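Local structure of acidocalcisomal pyrophosphatase (Trypanosoma cruzi, 5CUV) at residues 402-405 with 406-410; 101-104 with 105-109; 388-391 with 392-396; 174-178 with 179-183. The protein probably catalyses the magnesium-dependent hydrolysis of inorganic pyrophosphate to phosphate. All coordinates share one frame; numbering follows the deposited sequence.

Contact 1: 402-405 with 406-410; sequences WGNL and RKINK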
# COMPACT_ATOMS: atom_id res chain seq x y z
N TRP A 402 -11.42 -26.72 23.30
CA TRP A 402 -11.23 -27.64 22.19
C TRP A 402 -10.23 -28.69 22.65
O TRP A 402 -10.33 -29.86 22.28
CB TRP A 402 -10.64 -26.99 20.94
CG TRP A 402 -10.13 -27.94 19.99
CD1 TRP A 402 -10.83 -28.58 19.06
CD2 TRP A 402 -8.76 -28.34 19.82
NE1 TRP A 402 -10.00 -29.37 18.29
CE2 TRP A 402 -8.72 -29.23 18.75
CE3 TRP A 402 -7.56 -28.01 20.48
CZ2 TRP A 402 -7.53 -29.81 18.29
CZ3 TRP A 402 -6.36 -28.59 20.03
CH2 TRP A 402 -6.36 -29.48 18.94
N GLY A 403 -9.25 -28.26 23.43
CA GLY A 403 -8.21 -29.16 23.86
C GLY A 403 -8.75 -30.22 24.78
O GLY A 403 -8.39 -31.41 24.68
N ASN A 404 -9.64 -29.79 25.67
CA ASN A 404 -10.18 -30.72 26.63
C ASN A 404 -11.22 -31.60 25.96
O ASN A 404 -11.51 -32.71 26.39
CB ASN A 404 -10.66 -29.92 27.85
CG ASN A 404 -12.04 -30.30 28.31
OD1 ASN A 404 -12.21 -31.31 29.03
ND2 ASN A 404 -13.05 -29.50 27.90
N LEU A 405 -11.75 -31.13 24.84
CA LEU A 405 -12.71 -31.94 24.10
C LEU A 405 -11.94 -33.10 23.50
O LEU A 405 -12.46 -34.19 23.32
CB LEU A 405 -13.36 -31.11 23.00
CG LEU A 405 -14.18 -31.91 22.00
CD1 LEU A 405 -14.93 -32.97 22.69
CD2 LEU A 405 -15.15 -31.04 21.32
N ARG A 406 -10.68 -32.85 23.21
CA ARG A 406 -9.84 -33.89 22.66
C ARG A 406 -9.54 -34.90 23.71
O ARG A 406 -9.78 -36.06 23.50
CB ARG A 406 -8.55 -33.33 22.12
CG ARG A 406 -8.80 -32.35 21.08
CD ARG A 406 -7.87 -32.62 19.99
NE ARG A 406 -8.41 -33.60 19.08
CZ ARG A 406 -7.66 -34.19 18.16
NH1 ARG A 406 -6.36 -33.88 18.08
NH2 ARG A 406 -8.22 -35.05 17.32
N LYS A 407 -9.03 -34.44 24.86
CA LYS A 407 -8.66 -35.33 25.97
C LYS A 407 -9.73 -36.37 26.25
O LYS A 407 -9.48 -37.56 26.16
CB LYS A 407 -8.43 -34.55 27.27
CG LYS A 407 -7.19 -33.65 27.35
CD LYS A 407 -7.20 -32.83 28.65
CE LYS A 407 -6.19 -31.72 28.60
NZ LYS A 407 -6.51 -30.82 27.45
N ILE A 408 -10.92 -35.91 26.62
CA ILE A 408 -12.04 -36.80 26.94
C ILE A 408 -12.26 -37.93 25.93
O ILE A 408 -12.31 -39.10 26.30
CB ILE A 408 -13.37 -36.00 27.05
CG1 ILE A 408 -13.35 -35.14 28.30
CG2 ILE A 408 -14.56 -36.94 27.06
CD1 ILE A 408 -14.61 -34.33 28.52
N ASN A 409 -12.40 -37.56 24.67
CA ASN A 409 -12.65 -38.54 23.63
C ASN A 409 -11.36 -39.27 23.23
O ASN A 409 -11.30 -40.49 23.27
CB ASN A 409 -13.31 -37.83 22.44
CG ASN A 409 -14.52 -36.96 22.88
OD1 ASN A 409 -14.46 -36.28 23.91
ND2 ASN A 409 -15.60 -36.97 22.10
N LYS A 410 -10.33 -38.50 22.89
CA LYS A 410 -9.03 -39.05 22.47
C LYS A 410 -8.43 -40.03 23.47
O LYS A 410 -7.61 -40.87 23.08
CB LYS A 410 -8.01 -37.92 22.19
CG LYS A 410 -8.45 -36.88 21.10
CD LYS A 410 -8.19 -37.35 19.66
CE LYS A 410 -6.72 -37.23 19.26
NZ LYS A 410 -6.48 -37.81 17.89
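Arg406 lays the aliphatic part of its side chain over one face of the Trp402 ring. Its CD stands 3.3 Å from Trp402 CZ2, above the rim of the six-membered ring. Arg406 CG lies 4.0 Å from the centroid of the Trp402 six-membered ring and 17° off its normal, a CH-pi contact. The two side chains run the same way, and the guanidinium plane is turned 20° from the indole. The far end of each has other partners. Trp402 NE1 is hydrogen-bonded to His202 ND1. Arg406 NH1 and NH2 make weak hydrogen bonds to Ser156 and Met154 of the second subunit. The pair is an i to i+4 contact on helix 388-412, the C-terminal helix of the pyrophosphatase. The helix ladder runs beneath it: Arg406 N bonds to Trp402 O, and Lys407 N to Gly403 O at 3.1 Å. Leu405, buried, packs on Trp277 of its own chain and Met154 of the second subunit. The solvent side is looser. Lys407 is extended until its last torsion (chi4 59°), which folds NZ back to 3.4 Å from Gly403 O, a weak hydrogen bond. Beside it Ile408, exposed, lies alongside Asn404. Its CD1 is 3.9 Å from Asn404 OD1, while Ile408 N bonds to Asn404 O at 3.3 Å.

Contact 2: 101-104 with 105-109; sequences EHMC and KYLGR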
# COMPACT_ATOMS: atom_id res chain seq x y z
N GLU A 101 48.54 -7.96 26.48
CA GLU A 101 47.90 -9.10 25.82
C GLU A 101 46.36 -8.95 25.79
O GLU A 101 45.72 -9.43 24.86
CB GLU A 101 48.29 -10.40 26.52
CG GLU A 101 47.59 -11.67 26.03
CD GLU A 101 47.86 -12.90 26.94
OE1 GLU A 101 49.06 -13.24 27.18
OE2 GLU A 101 46.86 -13.53 27.41
N HIS A 102 45.77 -8.32 26.81
CA HIS A 102 44.32 -8.12 26.80
C HIS A 102 44.08 -7.03 25.76
O HIS A 102 43.21 -7.17 24.89
CB HIS A 102 43.79 -7.61 28.14
CG HIS A 102 43.12 -8.66 28.98
ND1 HIS A 102 43.81 -9.71 29.55
CD2 HIS A 102 41.85 -8.74 29.44
CE1 HIS A 102 43.00 -10.39 30.35
NE2 HIS A 102 41.80 -9.82 30.30
N MSE A 103 44.85 -5.94 25.88
CA MSE A 103 44.76 -4.83 24.94
C MSE A 103 44.82 -5.37 23.52
O MSE A 103 44.01 -4.98 22.71
CB MSE A 103 45.90 -3.84 25.18
CG MSE A 103 45.88 -2.65 24.24
SE MSE A 103 47.13 -1.26 24.70
CE MSE A 103 46.86 -0.12 23.14
N CYS A 104 45.74 -6.28 23.23
CA CYS A 104 45.79 -6.80 21.88
C CYS A 104 44.53 -7.51 21.45
O CYS A 104 44.07 -7.35 20.32
CB CYS A 104 46.96 -7.76 21.72
SG CYS A 104 48.52 -6.96 21.39
N LYS A 105 43.96 -8.31 22.36
CA LYS A 105 42.75 -9.05 22.07
C LYS A 105 41.63 -8.06 22.02
O LYS A 105 40.58 -8.29 21.41
CB LYS A 105 42.51 -10.14 23.11
CG LYS A 105 43.47 -11.35 22.94
CD LYS A 105 43.13 -12.57 23.84
CE LYS A 105 44.34 -13.56 23.97
NZ LYS A 105 44.11 -14.70 24.93
N TYR A 106 41.84 -6.92 22.63
CA TYR A 106 40.79 -5.96 22.58
C TYR A 106 40.82 -5.28 21.22
O TYR A 106 39.78 -4.97 20.70
CB TYR A 106 40.98 -4.95 23.68
CG TYR A 106 39.94 -3.87 23.76
CD1 TYR A 106 38.60 -4.17 24.00
CD2 TYR A 106 40.33 -2.53 23.70
CE1 TYR A 106 37.66 -3.14 24.21
CE2 TYR A 106 39.42 -1.50 23.89
CZ TYR A 106 38.09 -1.80 24.15
OH TYR A 106 37.25 -0.75 24.36
N LEU A 107 42.01 -5.07 20.65
CA LEU A 107 42.13 -4.39 19.37
C LEU A 107 41.80 -5.26 18.19
O LEU A 107 41.91 -4.81 17.04
CB LEU A 107 43.50 -3.83 19.17
CG LEU A 107 43.70 -2.68 20.14
CD1 LEU A 107 45.16 -2.27 20.12
CD2 LEU A 107 42.75 -1.54 19.81
N GLY A 108 41.41 -6.49 18.49
CA GLY A 108 41.05 -7.43 17.45
C GLY A 108 42.06 -8.48 17.04
O GLY A 108 41.75 -9.31 16.18
N ARG A 109 43.26 -8.49 17.64
CA ARG A 109 44.26 -9.48 17.24
C ARG A 109 44.11 -10.90 17.85
O ARG A 109 43.76 -11.07 19.02
CB ARG A 109 45.65 -8.92 17.49
CG ARG A 109 46.76 -9.75 16.90
CD ARG A 109 48.09 -9.05 17.01
NE ARG A 109 48.07 -7.76 16.34
CZ ARG A 109 49.17 -7.16 15.91
NH1 ARG A 109 50.33 -7.77 16.09
NH2 ARG A 109 49.11 -5.98 15.29
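Met103 and Leu107 run side by side in the same direction, one helical turn apart. The methyl of Met103, a selenomethionine, meets Leu107 at 4.1 Å from CE to CD1. Met103 CG is anti to its backbone N (chi1 -180°) and the chain stays extended to CE, which takes the methyl to the leucine branch. Glu101 and Lys105 make a similar pair, also alongside and pointing the same way. Their charged ends form a long salt bridge, 3.9 Å from Glu101 OE2 to Lys105 NZ. Lys105 N bonds to Glu101 O at 3.3 Å. Leu107 N bonds to Met103 O at 2.9 Å. The helix ends just before Gly108. This glycine has positive phi (101°), and with the bond from Arg109 N back to Cys104 O, 3.0 Å long with an N-H...O angle of 151°, it forms a Schellman motif. Beyond the turn, the Arg109 guanidinium makes a cation-pi contact with Trp139. The Tyr106 hydroxyl bonds to Thr38 O. Met103, Tyr106 and Leu107 pack on helix 73-87, while Met103, Cys104, Leu107 and Arg109 pack on helix 132-141. Strand 95-96, just before helix 97-106, pairs with 129-130, a layout consistent with two EF-hand-like helix-loop-helix units.

Contact 3: 388-391 with 392-396; sequences KSFA and MKVID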
# COMPACT_ATOMS: atom_id res chain seq x y z
N LYS A 388 -8.79 -6.31 20.91
CA LYS A 388 -8.01 -7.53 20.73
C LYS A 388 -7.57 -8.34 21.95
O LYS A 388 -7.52 -9.59 21.88
CB LYS A 388 -6.80 -7.27 19.83
CG LYS A 388 -5.67 -6.64 20.50
CD LYS A 388 -4.63 -6.22 19.45
CE LYS A 388 -3.55 -5.26 19.99
NZ LYS A 388 -2.50 -5.07 18.96
N SER A 389 -7.24 -7.69 23.05
CA SER A 389 -6.84 -8.45 24.21
C SER A 389 -8.03 -9.26 24.64
O SER A 389 -7.92 -10.47 24.89
CB SER A 389 -6.35 -7.55 25.32
OG SER A 389 -5.18 -6.87 24.87
N PHE A 390 -9.19 -8.64 24.68
CA PHE A 390 -10.39 -9.37 25.05
C PHE A 390 -10.69 -10.54 24.11
O PHE A 390 -11.10 -11.63 24.54
CB PHE A 390 -11.60 -8.42 25.07
CG PHE A 390 -12.85 -9.06 25.60
CD1 PHE A 390 -13.15 -9.03 26.96
CD2 PHE A 390 -13.74 -9.71 24.74
CE1 PHE A 390 -14.30 -9.65 27.47
CE2 PHE A 390 -14.89 -10.33 25.25
CZ PHE A 390 -15.17 -10.29 26.61
N ALA A 391 -10.46 -10.34 22.81
CA ALA A 391 -10.72 -11.39 21.82
C ALA A 391 -9.80 -12.62 21.93
O ALA A 391 -10.24 -13.78 21.97
CB ALA A 391 -10.65 -10.78 20.41
N MSE A 392 -8.58 -12.40 22.04
CA MSE A 392 -7.60 -13.33 22.18
C MSE A 392 -7.72 -14.16 23.37
O MSE A 392 -7.35 -15.22 23.32
CB MSE A 392 -6.35 -12.51 22.14
CG MSE A 392 -5.87 -11.87 20.85
SE MSE A 392 -4.11 -11.29 20.47
CE MSE A 392 -3.87 -9.63 20.88
N LYS A 393 -8.30 -13.65 24.40
CA LYS A 393 -8.58 -14.33 25.68
C LYS A 393 -9.72 -15.33 25.45
O LYS A 393 -9.72 -16.44 25.93
CB LYS A 393 -9.03 -13.33 26.73
CG LYS A 393 -8.37 -13.42 28.03
CD LYS A 393 -8.39 -12.01 28.65
CE LYS A 393 -7.20 -11.15 28.18
NZ LYS A 393 -6.78 -10.21 29.24
N VAL A 394 -10.75 -14.86 24.74
CA VAL A 394 -11.89 -15.67 24.38
C VAL A 394 -11.39 -16.80 23.48
O VAL A 394 -11.77 -17.95 23.59
CB VAL A 394 -12.83 -14.80 23.62
CG1 VAL A 394 -13.96 -15.64 23.00
CG2 VAL A 394 -13.33 -13.67 24.54
N ILE A 395 -10.53 -16.42 22.55
CA ILE A 395 -9.99 -17.41 21.66
C ILE A 395 -9.20 -18.45 22.37
O ILE A 395 -9.27 -19.60 21.97
CB ILE A 395 -9.16 -16.74 20.49
CG1 ILE A 395 -10.10 -15.74 19.75
CG2 ILE A 395 -8.56 -17.83 19.60
CD1 ILE A 395 -9.55 -15.12 18.53
N ASP A 396 -8.49 -18.10 23.44
CA ASP A 396 -7.72 -19.12 24.19
C ASP A 396 -8.60 -20.06 24.99
O ASP A 396 -8.31 -21.26 25.10
CB ASP A 396 -6.74 -18.50 25.16
CG ASP A 396 -5.48 -18.09 24.50
OD1 ASP A 396 -5.50 -17.60 23.33
OD2 ASP A 396 -4.45 -18.25 25.17
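Met392, a selenomethionine, reaches back along the helix to Lys388. Its CB lies 3.2 Å from Lys388 O. The CG is anti to its own carbonyl carbon (chi1 -71°), beside the backbone N, and this keeps it next to the same oxygen. SE passes Lys388 O at 4.1 Å. A bend at chi3 (-92°) then turns the methyl to the lysine chain. Met392 CE ends 3.5 Å from Lys388 CG, with CB and CD of the lysine also near. The two side chains lie side by side, pointing the same way. The Lys388 amine goes on to a hydrogen bond with Lys345 O. Underneath, Met392 N bonds to Lys388 O at 3.0 Å and nearly straight, 173° at the hydrogen. Ile395 N bonds to Ala391 O at 2.7 Å. On another side of the helix Val394 CG2 touches Phe390 CE2 at 3.8 Å, oblique to the ring. Both residues pack on Ile318 of strand 310-323, while Met392 packs on Tyr224 and on Asn222, a malate-binding residue. These are the opening turns of the C-terminal helix set against the OB-fold barrel known from soluble family I pyrophosphatases.

Contact 4: 174-178 with 179-183; sequences GELYT and PSYRV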
# COMPACT_ATOMS: atom_id res chain seq x y z
N GLY A 174 -17.39 -33.91 -5.66
CA GLY A 174 -18.83 -33.79 -5.66
C GLY A 174 -19.21 -32.66 -6.58
O GLY A 174 -18.37 -32.05 -7.25
N GLU A 175 -20.51 -32.38 -6.56
CA GLU A 175 -21.16 -31.37 -7.38
C GLU A 175 -21.60 -30.24 -6.45
O GLU A 175 -22.24 -30.49 -5.42
CB GLU A 175 -22.40 -31.98 -8.01
CG GLU A 175 -22.57 -31.88 -9.51
CD GLU A 175 -24.04 -32.25 -9.92
OE1 GLU A 175 -24.92 -31.33 -9.95
OE2 GLU A 175 -24.32 -33.46 -10.18
N LEU A 176 -21.24 -29.02 -6.82
CA LEU A 176 -21.58 -27.83 -6.10
C LEU A 176 -23.11 -27.68 -6.11
O LEU A 176 -23.75 -27.81 -7.16
CB LEU A 176 -20.92 -26.66 -6.80
CG LEU A 176 -20.85 -25.34 -6.05
CD1 LEU A 176 -20.25 -25.55 -4.62
CD2 LEU A 176 -19.97 -24.41 -6.86
N TYR A 177 -23.69 -27.37 -4.94
CA TYR A 177 -25.12 -27.23 -4.79
C TYR A 177 -25.88 -28.55 -4.64
O TYR A 177 -27.10 -28.57 -4.83
CB TYR A 177 -25.75 -26.44 -5.93
CG TYR A 177 -25.17 -25.06 -6.10
CD1 TYR A 177 -25.27 -24.11 -5.08
CD2 TYR A 177 -24.49 -24.72 -7.27
CE1 TYR A 177 -24.71 -22.89 -5.22
CE2 TYR A 177 -23.93 -23.48 -7.41
CZ TYR A 177 -24.04 -22.57 -6.39
OH TYR A 177 -23.48 -21.31 -6.56
N THR A 178 -25.17 -29.64 -4.32
CA THR A 178 -25.77 -30.96 -4.11
C THR A 178 -25.17 -31.47 -2.83
O THR A 178 -24.20 -30.89 -2.34
CB THR A 178 -25.40 -31.98 -5.20
OG1 THR A 178 -24.15 -32.63 -4.88
CG2 THR A 178 -25.27 -31.32 -6.51
N PRO A 179 -25.68 -32.61 -2.31
CA PRO A 179 -25.12 -33.14 -1.05
C PRO A 179 -23.76 -33.85 -1.14
O PRO A 179 -23.21 -34.24 -0.12
CB PRO A 179 -26.20 -34.11 -0.56
CG PRO A 179 -27.44 -33.76 -1.34
CD PRO A 179 -26.89 -33.35 -2.69
N SER A 180 -23.22 -34.03 -2.33
CA SER A 180 -21.95 -34.70 -2.41
C SER A 180 -20.77 -33.75 -2.29
O SER A 180 -19.64 -34.20 -2.07
CB SER A 180 -21.83 -35.47 -3.72
OG SER A 180 -22.24 -34.68 -4.80
N TYR A 181 -21.03 -32.46 -2.45
CA TYR A 181 -19.98 -31.45 -2.42
C TYR A 181 -19.26 -31.43 -1.08
O TYR A 181 -19.87 -31.42 -0.02
CB TYR A 181 -20.57 -30.06 -2.70
CG TYR A 181 -19.50 -29.04 -2.90
CD1 TYR A 181 -18.73 -29.02 -4.06
CD2 TYR A 181 -19.19 -28.16 -1.89
CE1 TYR A 181 -17.65 -28.13 -4.19
CE2 TYR A 181 -18.14 -27.28 -1.99
CZ TYR A 181 -17.36 -27.27 -3.14
OH TYR A 181 -16.28 -26.43 -3.17
N ARG A 182 -17.94 -31.43 -1.16
CA ARG A 182 -17.14 -31.42 0.02
C ARG A 182 -15.80 -30.81 -0.40
O ARG A 182 -15.37 -30.97 -1.55
CB ARG A 182 -16.90 -32.84 0.52
CG ARG A 182 -18.11 -33.64 1.06
CD ARG A 182 -18.47 -33.15 2.41
NE ARG A 182 -19.56 -33.86 3.04
CZ ARG A 182 -20.78 -33.97 2.52
NH1 ARG A 182 -21.07 -33.43 1.33
NH2 ARG A 182 -21.74 -34.58 3.21
N VAL A 183 -15.16 -30.11 0.53
CA VAL A 183 -13.86 -29.56 0.27
C VAL A 183 -13.02 -30.37 1.27
O VAL A 183 -13.20 -30.25 2.47
CB VAL A 183 -13.80 -28.03 0.55
CG1 VAL A 183 -12.33 -27.50 0.33
CG2 VAL A 183 -14.69 -27.29 -0.40
O HOH W 1 -22.22 -30.89 0.42
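Leu176 sets its CD1 over the face of the Tyr181 ring. The carbon lies 3.5 Å from the ring centroid and 7° off the normal, a centred CH-pi contact. Leu176 CG is anti to the backbone N (chi1 -165°), which carries CD1 over the ring, and the two side chains run the same way. Next to this pair is a polar knot. Ser180 N bonds to Thr178 OG1 at 3.1 Å, an ST turn at the start of the type I turn 178-181. Thr178 OG1 also donates to Glu175 O at 2.9 Å, across the type II turn 175-178. Ser180 OG takes a weak, long bond from Glu175 N at 3.4 Å. Further out, the Tyr181 hydroxyl bonds to Glu172. Arg182 folds back so that its NH1 donates to Pro179 O and Tyr181 O, from above both carbonyl planes. Its NH2 makes a salt bridge with Glu244. This double turn joins strands 166-173 and 182-189 as a connection between antiparallel neighbours. Ser180 OG also bonds to Gly39 O of the second subunit. The threonine hydroxyl thus works as both donor and acceptor, tying the two consecutive turns together through one side chain.

Along the chain the order is contact 2, contact 4, contact 3, contact 1. Contacts 3 and 1 share helix 388-412, with centres about 21 Å apart. Contact 3 lies at its start, near the malate pocket, and contact 1 near its end. Contact 4 spans the turn between strands 166-173 and 182-189 and the start of the second, in an antiparallel sheet separate from the mixed sheet that packs against helix 388-412. Its centre is about 30 Å from that of contact 1. Contact 2, in the helical N-terminal part, is centred about 74 Å from contact 4. Contacts 1, 2 and 4, but not 3, touch the second subunit, so both ends of the chain take part in assembly.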